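Local coordinates for protein 1-deoxy-D-xylulose 5-phosphate reductoisomerase (Moraxella catarrhalis, PDB 4ZQG) that catalyses the NAD(P)H-dependent rearrangement and reduction of 1-deoxy-D-xylulose 5-phosphate to 2-C-methyl-D-erythritol 4-phosphate in the MEP pathway of isoprenoid synthesis, at residues 10-15 / 90-95; 370-375 / 399-404; 149-154 / 159-164. One frame throughout, in Å; residues are numbered along the deposited sequence.

Contact 1 of 3, residues 10-15 / 90-95; sequences AILGAT and IEIASD. With NAD (nicotinamide-adenine-dinucleotide), chain C.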
loop_
_atom_site.group_PDB
_atom_site.type_symbol
_atom_site.label_atom_id
_atom_site.label_comp_id
_atom_site.label_asym_id
_atom_site.label_seq_id
_atom_site.Cartn_x
_atom_site.Cartn_y
_atom_site.Cartn_z
ATOM N N ALA A 10 -18.441 20.289 -11.548
ATOM C CA ALA A 10 -18.596 21.544 -10.828
ATOM C C ALA A 10 -17.479 21.600 -9.835
ATOM O O ALA A 10 -17.329 20.672 -9.052
ATOM C CB ALA A 10 -19.920 21.586 -10.101
ATOM N N ILE A 11 -16.700 22.671 -9.851
ATOM C CA ILE A 11 -15.616 22.845 -8.882
ATOM C C ILE A 11 -15.943 23.962 -7.904
ATOM O O ILE A 11 -15.799 25.137 -8.199
ATOM C CB ILE A 11 -14.286 23.124 -9.572
ATOM C CG1 ILE A 11 -13.967 21.983 -10.533
ATOM C CG2 ILE A 11 -13.197 23.294 -8.539
ATOM C CD1 ILE A 11 -12.775 22.263 -11.403
ATOM N N LEU A 12 -16.417 23.573 -6.731
ATOM C CA LEU A 12 -16.798 24.523 -5.740
ATOM C C LEU A 12 -15.544 24.887 -5.009
ATOM O O LEU A 12 -14.935 24.043 -4.384
ATOM C CB LEU A 12 -17.816 23.905 -4.795
ATOM C CG LEU A 12 -19.148 23.457 -5.365
ATOM C CD1 LEU A 12 -20.204 23.581 -4.284
ATOM C CD2 LEU A 12 -19.608 24.336 -6.488
ATOM N N GLY A 13 -15.152 26.147 -5.063
ATOM C CA GLY A 13 -13.906 26.593 -4.416
ATOM C C GLY A 13 -12.762 26.543 -5.405
ATOM O O GLY A 13 -11.640 26.282 -5.034
ATOM N N ALA A 14 -13.052 26.864 -6.667
ATOM C CA ALA A 14 -12.090 26.753 -7.790
ATOM C C ALA A 14 -10.884 27.661 -7.764
ATOM O O ALA A 14 -9.958 27.427 -8.520
ATOM C CB ALA A 14 -12.805 26.949 -9.122
ATOM N N THR A 15 -10.898 28.679 -6.924
ATOM C CA THR A 15 -9.849 29.702 -6.897
ATOM C C THR A 15 -8.812 29.445 -5.864
ATOM O O THR A 15 -7.805 30.099 -5.860
ATOM C CB THR A 15 -10.409 31.121 -6.611
ATOM O OG1 THR A 15 -11.234 31.112 -5.426
ATOM C CG2 THR A 15 -11.236 31.607 -7.787
ATOM N N ILE A 90 -25.748 25.834 -3.857
ATOM C CA ILE A 90 -26.719 24.752 -3.781
ATOM C C ILE A 90 -27.190 24.393 -5.187
ATOM O O ILE A 90 -27.255 23.232 -5.551
ATOM C CB ILE A 90 -27.894 25.122 -2.823
ATOM C CG1 ILE A 90 -27.384 25.094 -1.371
ATOM C CG2 ILE A 90 -29.072 24.155 -2.938
ATOM C CD1 ILE A 90 -28.090 26.083 -0.447
ATOM N N GLU A 91 -27.457 25.400 -5.987
ATOM C CA GLU A 91 -27.875 25.206 -7.352
ATOM C C GLU A 91 -26.859 24.466 -8.195
ATOM O O GLU A 91 -27.205 23.560 -8.923
ATOM C CB GLU A 91 -28.138 26.568 -7.988
ATOM C CG GLU A 91 -28.889 26.515 -9.301
ATOM C CD GLU A 91 -29.114 27.901 -9.921
ATOM O OE1 GLU A 91 -29.521 28.922 -9.235
ATOM O OE2 GLU A 91 -28.886 27.932 -11.145
ATOM N N ILE A 92 -25.609 24.877 -8.119
ATOM C CA ILE A 92 -24.552 24.250 -8.886
ATOM C C ILE A 92 -24.353 22.841 -8.409
ATOM O O ILE A 92 -24.204 21.925 -9.218
ATOM C CB ILE A 92 -23.241 25.016 -8.729
ATOM C CG1 ILE A 92 -23.223 26.194 -9.680
ATOM C CG2 ILE A 92 -22.043 24.128 -9.029
ATOM C CD1 ILE A 92 -22.329 27.305 -9.194
ATOM N N ALA A 93 -24.359 22.665 -7.085
ATOM C CA ALA A 93 -24.181 21.345 -6.492
ATOM C C ALA A 93 -25.270 20.346 -6.832
ATOM O O ALA A 93 -24.991 19.149 -6.820
ATOM C CB ALA A 93 -24.033 21.450 -4.993
ATOM N N SER A 94 -26.494 20.806 -7.130
ATOM C CA SER A 94 -27.601 19.892 -7.462
ATOM C C SER A 94 -28.032 19.934 -8.910
ATOM O O SER A 94 -29.029 19.323 -9.296
ATOM C CB SER A 94 -28.812 20.157 -6.568
ATOM O OG SER A 94 -29.205 21.495 -6.618
ATOM N N ASP A 95 -27.248 20.615 -9.715
ATOM C CA ASP A 95 -27.586 20.876 -11.083
ATOM C C ASP A 95 -27.710 19.553 -11.830
ATOM O O ASP A 95 -26.820 18.690 -11.779
ATOM C CB ASP A 95 -26.506 21.809 -11.663
ATOM C CG ASP A 95 -26.817 22.303 -13.053
ATOM O OD1 ASP A 95 -27.189 21.457 -13.894
ATOM O OD2 ASP A 95 -26.631 23.535 -13.299
HETATM P PA NAD C . -8.233 28.008 0.204
HETATM O O1A NAD C . -8.342 28.903 1.391
HETATM O O2A NAD C . -6.984 27.990 -0.651
HETATM O O5B NAD C . -9.523 28.128 -0.763
HETATM C C5B NAD C . -10.864 28.033 -0.312
HETATM C C4B NAD C . -11.852 28.164 -1.483
HETATM O O4B NAD C . -13.172 28.260 -0.916
HETATM C C3B NAD C . -11.628 29.412 -2.347
HETATM O O3B NAD C . -11.896 29.164 -3.731
HETATM C C2B NAD C . -12.636 30.404 -1.789
HETATM O O2B NAD C . -13.207 31.253 -2.783
HETATM C C1B NAD C . -13.735 29.545 -1.173
HETATM N N9A NAD C . -14.292 30.172 0.063
HETATM C C8A NAD C . -13.575 30.647 1.097
HETATM N N7A NAD C . -14.379 31.164 2.057
HETATM C C5A NAD C . -15.639 31.030 1.644
HETATM C C6A NAD C . -16.950 31.402 2.221
HETATM N N6A NAD C . -17.024 32.008 3.449
HETATM N N1A NAD C . -18.024 31.102 1.462
HETATM C C2A NAD C . -17.922 30.519 0.231
HETATM N N3A NAD C . -16.759 30.162 -0.361
HETATM C C4A NAD C . -15.596 30.391 0.311
HETATM O O3 NAD C . -8.513 26.520 0.775
HETATM P PN NAD C . -7.728 25.142 0.486
HETATM O O1N NAD C . -6.436 25.251 1.268
HETATM O O2N NAD C . -7.828 24.849 -0.992
HETATM O O5D NAD C . -8.738 24.179 1.282
HETATM C C5D NAD C . -9.953 23.709 0.694
HETATM C C4D NAD C . -10.511 22.538 1.505
HETATM O O4D NAD C . -9.821 21.318 1.223
HETATM C C3D NAD C . -10.354 22.794 2.993
HETATM O O3D NAD C . -11.493 22.235 3.638
HETATM C C2D NAD C . -9.070 22.085 3.363
HETATM O O2D NAD C . -9.039 21.755 4.760
HETATM C C1D NAD C . -9.100 20.893 2.400
HETATM N N1N NAD C . -7.752 20.418 2.051
HETATM C C2N NAD C . -6.868 21.224 1.412
HETATM C C3N NAD C . -5.566 20.776 1.110
HETATM C C7N NAD C . -4.562 21.630 0.378
HETATM O O7N NAD C . -3.572 21.115 -0.111
HETATM N N7N NAD C . -4.762 22.941 0.249
HETATM C C4N NAD C . -5.206 19.488 1.474
HETATM C C5N NAD C . -6.136 18.698 2.104
HETATM C C6N NAD C . -7.405 19.167 2.394
#

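Contact 2 of 3, residues 370-375 / 399-404; sequences DKTIAQ and RKIATA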
loop_
_atom_site.group_PDB
_atom_site.type_symbol
_atom_site.label_atom_id
_atom_site.label_comp_id
_atom_site.label_asym_id
_atom_site.label_seq_id
_atom_site.Cartn_x
_atom_site.Cartn_y
_atom_site.Cartn_z
ATOM N N ASP A 370 -17.376 24.001 28.114
ATOM C CA ASP A 370 -18.370 25.013 28.474
ATOM C C ASP A 370 -19.792 24.468 28.614
ATOM O O ASP A 370 -20.304 23.825 27.693
ATOM C CB ASP A 370 -18.384 26.092 27.405
ATOM C CG ASP A 370 -19.341 27.203 27.720
ATOM O OD1 ASP A 370 -18.864 28.352 27.845
ATOM O OD2 ASP A 370 -20.556 26.929 27.839
ATOM N N LYS A 371 -20.451 24.796 29.732
ATOM C CA LYS A 371 -21.759 24.212 30.044
ATOM C C LYS A 371 -22.832 24.602 29.025
ATOM O O LYS A 371 -23.709 23.798 28.698
ATOM C CB LYS A 371 -22.200 24.561 31.465
ATOM C CG LYS A 371 -21.336 23.914 32.542
ATOM N N THR A 372 -22.737 25.808 28.489
ATOM C CA THR A 372 -23.710 26.279 27.493
ATOM C C THR A 372 -23.550 25.583 26.146
ATOM O O THR A 372 -24.523 25.358 25.424
ATOM C CB THR A 372 -23.629 27.810 27.350
ATOM O OG1 THR A 372 -23.725 28.365 28.661
ATOM C CG2 THR A 372 -24.757 28.363 26.500
ATOM N N ILE A 373 -22.327 25.234 25.806
ATOM C CA ILE A 373 -22.104 24.460 24.611
ATOM C C ILE A 373 -22.563 23.010 24.877
ATOM O O ILE A 373 -23.365 22.452 24.129
ATOM C CB ILE A 373 -20.627 24.588 24.169
ATOM C CG1 ILE A 373 -20.430 25.972 23.548
ATOM C CG2 ILE A 373 -20.238 23.510 23.169
ATOM C CD1 ILE A 373 -18.999 26.462 23.509
ATOM N N ALA A 374 -22.107 22.432 25.980
ATOM C CA ALA A 374 -22.446 21.035 26.297
ATOM C C ALA A 374 -23.950 20.677 26.321
ATOM O O ALA A 374 -24.305 19.508 26.136
ATOM C CB ALA A 374 -21.775 20.616 27.596
ATOM N N GLN A 375 -24.832 21.652 26.531
ATOM C CA GLN A 375 -26.274 21.371 26.460
ATOM C C GLN A 375 -26.690 20.727 25.146
ATOM O O GLN A 375 -27.668 19.983 25.121
ATOM C CB GLN A 375 -27.171 22.608 26.666
ATOM C CG GLN A 375 -26.562 23.794 27.405
ATOM C CD GLN A 375 -27.495 25.013 27.585
ATOM O OE1 GLN A 375 -27.754 25.448 28.707
ATOM N NE2 GLN A 375 -27.970 25.575 26.490
ATOM N N ARG A 399 -19.615 30.082 17.642
ATOM C CA ARG A 399 -19.003 31.344 17.134
ATOM C C ARG A 399 -19.033 32.442 18.196
ATOM O O ARG A 399 -17.990 32.951 18.583
ATOM C CB ARG A 399 -19.607 31.791 15.783
ATOM C CG ARG A 399 -18.806 31.261 14.586
ATOM C CD ARG A 399 -19.488 31.397 13.219
ATOM N NE ARG A 399 -19.278 30.219 12.355
ATOM C CZ ARG A 399 -18.122 29.879 11.784
ATOM N NH1 ARG A 399 -17.027 30.634 11.936
ATOM N NH2 ARG A 399 -18.063 28.748 11.073
ATOM N N LYS A 400 -20.221 32.720 18.724
ATOM C CA LYS A 400 -20.398 33.718 19.803
ATOM C C LYS A 400 -19.522 33.419 21.027
ATOM O O LYS A 400 -18.792 34.286 21.496
ATOM C CB LYS A 400 -21.869 33.788 20.214
ATOM C CG LYS A 400 -22.155 34.579 21.494
ATOM C CD LYS A 400 -23.145 33.879 22.429
ATOM C CE LYS A 400 -24.539 33.810 21.816
ATOM N NZ LYS A 400 -25.381 32.877 22.603
ATOM N N ILE A 401 -19.571 32.173 21.523
ATOM C CA ILE A 401 -18.970 31.841 22.817
ATOM C C ILE A 401 -17.470 31.776 22.720
ATOM O O ILE A 401 -16.755 32.234 23.621
ATOM C CB ILE A 401 -19.537 30.530 23.376
ATOM C CG1 ILE A 401 -21.004 30.716 23.684
ATOM C CG2 ILE A 401 -18.821 30.140 24.647
ATOM C CD1 ILE A 401 -21.666 29.529 24.300
ATOM N N ALA A 402 -17.002 31.202 21.621
ATOM C CA ALA A 402 -15.588 31.195 21.338
ATOM C C ALA A 402 -15.061 32.629 21.224
ATOM O O ALA A 402 -14.046 32.957 21.815
ATOM C CB ALA A 402 -15.323 30.409 20.053
ATOM N N THR A 403 -15.753 33.482 20.467
ATOM C CA THR A 403 -15.384 34.902 20.423
ATOM C C THR A 403 -15.291 35.474 21.823
ATOM O O THR A 403 -14.333 36.165 22.141
ATOM C CB THR A 403 -16.379 35.757 19.641
ATOM O OG1 THR A 403 -16.518 35.257 18.315
ATOM C CG2 THR A 403 -15.892 37.187 19.554
ATOM N N ALA A 404 -16.277 35.166 22.664
ATOM C CA ALA A 404 -16.275 35.632 24.052
ATOM C C ALA A 404 -15.106 35.097 24.834
ATOM O O ALA A 404 -14.514 35.813 25.607
ATOM C CB ALA A 404 -17.571 35.261 24.756
#

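Contact 3 of 3, residues 149-154 / 159-164; sequences TILPID and AIYQCL. With MG (magnesium ion), chain D; NAD (nicotinamide-adenine-dinucleotide), chain C; FOM (3-[formyl(hydroxy)amino]propylphosphonic acid), chain E.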
loop_
_atom_site.group_PDB
_atom_site.type_symbol
_atom_site.label_atom_id
_atom_site.label_comp_id
_atom_site.label_asym_id
_atom_site.label_seq_id
_atom_site.Cartn_x
_atom_site.Cartn_y
_atom_site.Cartn_z
ATOM N N THR A 149 -21.855 9.102 -4.239
ATOM C CA THR A 149 -20.600 8.432 -3.971
ATOM C C THR A 149 -19.693 9.498 -3.490
ATOM O O THR A 149 -19.643 10.544 -4.079
ATOM C CB THR A 149 -19.948 7.870 -5.260
ATOM O OG1 THR A 149 -20.965 7.506 -6.191
ATOM C CG2 THR A 149 -19.081 6.629 -4.973
ATOM N N ILE A 150 -18.960 9.251 -2.432
ATOM C CA ILE A 150 -18.010 10.196 -1.921
ATOM C C ILE A 150 -16.642 9.600 -2.066
ATOM O O ILE A 150 -16.420 8.501 -1.587
ATOM C CB ILE A 150 -18.249 10.444 -0.435
ATOM C CG1 ILE A 150 -19.662 10.989 -0.244
ATOM C CG2 ILE A 150 -17.186 11.388 0.128
ATOM C CD1 ILE A 150 -19.924 11.498 1.145
ATOM N N LEU A 151 -15.733 10.330 -2.714
ATOM C CA LEU A 151 -14.337 9.981 -2.779
ATOM C C LEU A 151 -13.484 11.037 -2.157
ATOM O O LEU A 151 -13.517 12.191 -2.531
ATOM C CB LEU A 151 -13.887 9.823 -4.211
ATOM C CG LEU A 151 -14.507 8.637 -4.934
ATOM C CD1 LEU A 151 -15.884 8.987 -5.480
ATOM C CD2 LEU A 151 -13.580 8.191 -6.062
ATOM N N PRO A 152 -12.640 10.639 -1.236
ATOM C CA PRO A 152 -11.833 11.639 -0.577
ATOM C C PRO A 152 -10.607 12.060 -1.373
ATOM O O PRO A 152 -9.910 11.224 -2.008
ATOM C CB PRO A 152 -11.394 10.920 0.696
ATOM C CG PRO A 152 -11.289 9.503 0.275
ATOM C CD PRO A 152 -12.392 9.281 -0.716
ATOM N N ILE A 153 -10.346 13.355 -1.267
ATOM C CA ILE A 153 -9.284 14.058 -1.936
ATOM C C ILE A 153 -8.217 14.342 -0.930
ATOM O O ILE A 153 -7.050 14.474 -1.278
ATOM C CB ILE A 153 -9.804 15.439 -2.456
ATOM C CG1 ILE A 153 -10.344 15.307 -3.866
ATOM C CG2 ILE A 153 -8.744 16.583 -2.371
ATOM C CD1 ILE A 153 -10.974 16.621 -4.366
ATOM N N ASP A 154 -8.621 14.529 0.317
ATOM C CA ASP A 154 -7.660 14.697 1.379
ATOM C C ASP A 154 -6.604 13.548 1.301
ATOM O O ASP A 154 -6.948 12.376 1.111
ATOM C CB ASP A 154 -8.375 14.751 2.739
ATOM C CG ASP A 154 -7.537 15.467 3.777
ATOM O OD1 ASP A 154 -6.360 15.652 3.466
ATOM O OD2 ASP A 154 -8.033 15.879 4.847
ATOM N N ALA A 159 -5.148 8.121 0.553
ATOM C CA ALA A 159 -4.231 6.980 0.813
ATOM C C ALA A 159 -4.937 5.773 1.389
ATOM O O ALA A 159 -4.937 4.710 0.798
ATOM C CB ALA A 159 -3.128 7.384 1.744
ATOM N N ILE A 160 -5.587 5.965 2.523
ATOM C CA ILE A 160 -6.376 4.902 3.132
ATOM C C ILE A 160 -7.339 4.299 2.126
ATOM O O ILE A 160 -7.466 3.088 2.016
ATOM C CB ILE A 160 -7.134 5.427 4.369
ATOM C CG1 ILE A 160 -6.160 5.652 5.521
ATOM C CG2 ILE A 160 -8.195 4.453 4.806
ATOM C CD1 ILE A 160 -6.748 6.496 6.607
ATOM N N TYR A 161 -8.028 5.140 1.380
ATOM C CA TYR A 161 -9.002 4.628 0.438
ATOM C C TYR A 161 -8.350 3.722 -0.623
ATOM O O TYR A 161 -8.869 2.669 -0.986
ATOM C CB TYR A 161 -9.685 5.825 -0.219
ATOM C CG TYR A 161 -10.788 5.463 -1.177
ATOM C CD1 TYR A 161 -12.102 5.383 -0.746
ATOM C CD2 TYR A 161 -10.515 5.217 -2.507
ATOM C CE1 TYR A 161 -13.130 5.087 -1.628
ATOM C CE2 TYR A 161 -11.523 4.910 -3.389
ATOM C CZ TYR A 161 -12.835 4.861 -2.946
ATOM O OH TYR A 161 -13.833 4.522 -3.817
ATOM N N GLN A 162 -7.210 4.166 -1.140
ATOM C CA GLN A 162 -6.443 3.392 -2.084
ATOM C C GLN A 162 -5.958 2.064 -1.506
ATOM O O GLN A 162 -5.764 1.100 -2.243
ATOM C CB GLN A 162 -5.212 4.179 -2.534
ATOM C CG GLN A 162 -5.472 5.330 -3.510
ATOM C CD GLN A 162 -4.216 5.740 -4.221
ATOM O OE1 GLN A 162 -3.573 4.930 -4.874
ATOM N NE2 GLN A 162 -3.863 6.994 -4.105
ATOM N N CYS A 163 -5.757 2.032 -0.194
ATOM C CA CYS A 163 -5.277 0.866 0.485
ATOM C C CYS A 163 -6.381 -0.078 1.061
ATOM O O CYS A 163 -6.084 -0.966 1.868
ATOM C CB CYS A 163 -4.328 1.327 1.574
ATOM S SG CYS A 163 -2.755 1.896 0.863
ATOM N N LEU A 164 -7.628 0.080 0.603
ATOM C CA LEU A 164 -8.775 -0.658 1.122
ATOM C C LEU A 164 -9.333 -1.560 0.028
ATOM O O LEU A 164 -9.209 -1.270 -1.153
ATOM C CB LEU A 164 -9.835 0.316 1.651
ATOM C CG LEU A 164 -9.621 0.872 3.064
ATOM C CD1 LEU A 164 -10.630 1.925 3.465
ATOM C CD2 LEU A 164 -9.724 -0.253 4.099
HETATM MG MG MG D . -4.798 15.925 4.857
HETATM P PA NAD C . -8.233 28.008 0.204
HETATM O O1A NAD C . -8.342 28.903 1.391
HETATM O O2A NAD C . -6.984 27.990 -0.651
HETATM O O5B NAD C . -9.523 28.128 -0.763
HETATM C C5B NAD C . -10.864 28.033 -0.312
HETATM C C4B NAD C . -11.852 28.164 -1.483
HETATM O O4B NAD C . -13.172 28.260 -0.916
HETATM C C3B NAD C . -11.628 29.412 -2.347
HETATM O O3B NAD C . -11.896 29.164 -3.731
HETATM C C2B NAD C . -12.636 30.404 -1.789
HETATM O O2B NAD C . -13.207 31.253 -2.783
HETATM C C1B NAD C . -13.735 29.545 -1.173
HETATM N N9A NAD C . -14.292 30.172 0.063
HETATM C C8A NAD C . -13.575 30.647 1.097
HETATM N N7A NAD C . -14.379 31.164 2.057
HETATM C C5A NAD C . -15.639 31.030 1.644
HETATM C C6A NAD C . -16.950 31.402 2.221
HETATM N N6A NAD C . -17.024 32.008 3.449
HETATM N N1A NAD C . -18.024 31.102 1.462
HETATM C C2A NAD C . -17.922 30.519 0.231
HETATM N N3A NAD C . -16.759 30.162 -0.361
HETATM C C4A NAD C . -15.596 30.391 0.311
HETATM O O3 NAD C . -8.513 26.520 0.775
HETATM P PN NAD C . -7.728 25.142 0.486
HETATM O O1N NAD C . -6.436 25.251 1.268
HETATM O O2N NAD C . -7.828 24.849 -0.992
HETATM O O5D NAD C . -8.738 24.179 1.282
HETATM C C5D NAD C . -9.953 23.709 0.694
HETATM C C4D NAD C . -10.511 22.538 1.505
HETATM O O4D NAD C . -9.821 21.318 1.223
HETATM C C3D NAD C . -10.354 22.794 2.993
HETATM O O3D NAD C . -11.493 22.235 3.638
HETATM C C2D NAD C . -9.070 22.085 3.363
HETATM O O2D NAD C . -9.039 21.755 4.760
HETATM C C1D NAD C . -9.100 20.893 2.400
HETATM N N1N NAD C . -7.752 20.418 2.051
HETATM C C2N NAD C . -6.868 21.224 1.412
HETATM C C3N NAD C . -5.566 20.776 1.110
HETATM C C7N NAD C . -4.562 21.630 0.378
HETATM O O7N NAD C . -3.572 21.115 -0.111
HETATM N N7N NAD C . -4.762 22.941 0.249
HETATM C C4N NAD C . -5.206 19.488 1.474
HETATM C C5N NAD C . -6.136 18.698 2.104
HETATM C C6N NAD C . -7.405 19.167 2.394
HETATM O O2 FOM E . -3.744 17.759 5.138
HETATM N N1 FOM E . -2.694 17.697 4.246
HETATM C C1 FOM E . -2.742 16.961 3.212
HETATM O O1 FOM E . -3.716 16.262 2.986
HETATM C C2 FOM E . -1.525 18.483 4.627
HETATM C C3 FOM E . -1.169 17.775 5.935
HETATM C C4 FOM E . -0.101 18.504 6.700
HETATM P PA1 FOM E . 0.049 17.605 8.228
HETATM O OP1 FOM E . 0.599 16.156 7.856
HETATM O OP2 FOM E . -1.283 17.335 8.772
HETATM O OP3 FOM E . 0.987 18.314 9.354
#

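Contact 1 of 3, residues 10-15 / 90-95
Apolar packing joins the two segments: Ile-92 of helix 85-93 sets its CG2 methyl against two side chains of strand 7-12. That methyl lies 3.5 Å from Ala-10 CB, and Leu-12 CD2 approaches Ile-92 CG2 equally closely. Ala-10 and Leu-12, two residues apart, project from the same face of the strand, so one branch of the isoleucine serves both. The CG2 branch is anti to the backbone N of Ile-92, while CG1 lies beside that N (chi1 -82°); CG2 thereby becomes the branch that meets the strand. Leu-12 and Ile-92 slide past one another in opposite senses, and the other leucine methyl, CD1, makes a looser contact of 4.4 Å with Ala-93 CB.

Polar bonds lie at the two ends of the contact. Where the helix finishes, Ile-90 O accepts from both Ser-94 N and Ser-94 OG, on opposite faces of the carbonyl plane, the hydroxyl at 2.8 Å. Beyond the strand, a type II turn from Ile-11 to Ala-14 carries the chain to the cofactor. Gly-13 takes a positive phi of 93° there, which a residue without a side chain accepts readily, and it lies next to the adenosine ribose. Thr-15 OG1 shares a hydrogen bond of 2.7 Å with NAD O3B, and Thr-15 N adds a weak one to the same oxygen.

This is the first strand and dinucleotide-binding loop of a Rossmann-type domain. Strand 7-12 is hydrogen-bonded between strands 33-39 and 100-103; Ile-92 also touches Ala-37 and Thr-39, Ala-93 reaches Ala-116 of helix 111-120, and helix 17-26 packs on Ile-11.

Contact 2 of 3, residues 370-375 / 399-404
Ile-401 of helix 387-409 packs against Thr-372 and Ile-373 of the short helix 371-374 and against its N-cap Asp-370, CD1 serving the first two and CG2 meeting Ile-373 and Asp-370. Its terminal CD1 lies 3.8 Å from Ile-373 CG1 and reaches Thr-372 CG2 at 4.0 Å. Its CG2 branch faces Ile-373 CD1 at 3.9 Å, so the two isoleucines, running past each other in opposite directions, meet along their lengths. In Ile-401, CG1 stands anti to the carbonyl carbon (chi1 -66°) and carries CD1 out to touch both Thr-372 and Ile-373.

The segments belong to the helical C-terminal region of the enzyme, where the contact packs a one-turn helix against the long helix near the chain end. Ile-373 also touches Ala-338 of helix 333-351 and Cys-367 of helix 359-368; the Thr-372 side is exposed.

The cap rests on Asp-370 OD2, which accepts from Ile-373 N at 3.2 Å, the donor standing 38° out of the carboxylate plane. The other oxygen, OD1, rests 3.7 Å from Ile-401 CG2 and forms a salt bridge with Lys-405, farther along helix 387-409.

Contact 3 of 3, residues 149-154 / 159-164
Pro-152 and Tyr-161 bring strand 149-152 and helix 155-162 together, their CA atoms 7.6 Å apart at the nearest approach of the two backbones. The two side chains cross at about a right angle: Pro-152 CD lies 3.9 Å from Tyr-161 CD1, coming obliquely to the ring, and Pro-152 CG rests 4.0 Å from Tyr-161 CB. With CG anti to the backbone N (chi1 -177°), the phenol extends back along the strand, where its OH comes within 4.3 Å of Leu-151 CD2.

Just past the strand, Asp-154 turns to the active site. Its OD1 binds magnesium at 2.1 Å, and fosmidomycin chelates the ion through O1 and O2; Glu-156 and Glu-235 also bind it. Asp-154 OD1 is 3.3 Å from NAD C5N, which places the metal site beside the nicotinamide. OD2 of Asp-154 forms a salt bridge with Lys-129.

Strand 149-152 is an outermost strand, within the chain, of the seven-stranded parallel sheet, bonded to strand 123-126. Helix 230-243 packs on Pro-152, Tyr-290 meets Tyr-161 edge-to-face, and strands 260-266 and 271-275 pack on helix 155-162 through Ala-159 and its neighbours.

Contacts 1 and 3 are buried and share the seven-stranded parallel sheet, one on strand 7-12 in its interior and the other on outermost strand 149-152. Each sets a helix against its strand through apolar side chains, and each continues into a loop that meets NAD: contact 1 at the adenosine ribose, contact 3 near the nicotinamide, with their centres about 21 Å apart. Only contact 3 carries a metal ligand. Contact 2 differs in place and chemistry: it joins two helices in the C-terminal region, is partly buried, and combines isoleucine packing with a helix-capping carboxylate. Its centre is about 34 Å from that of contact 3, across the centre of the chain.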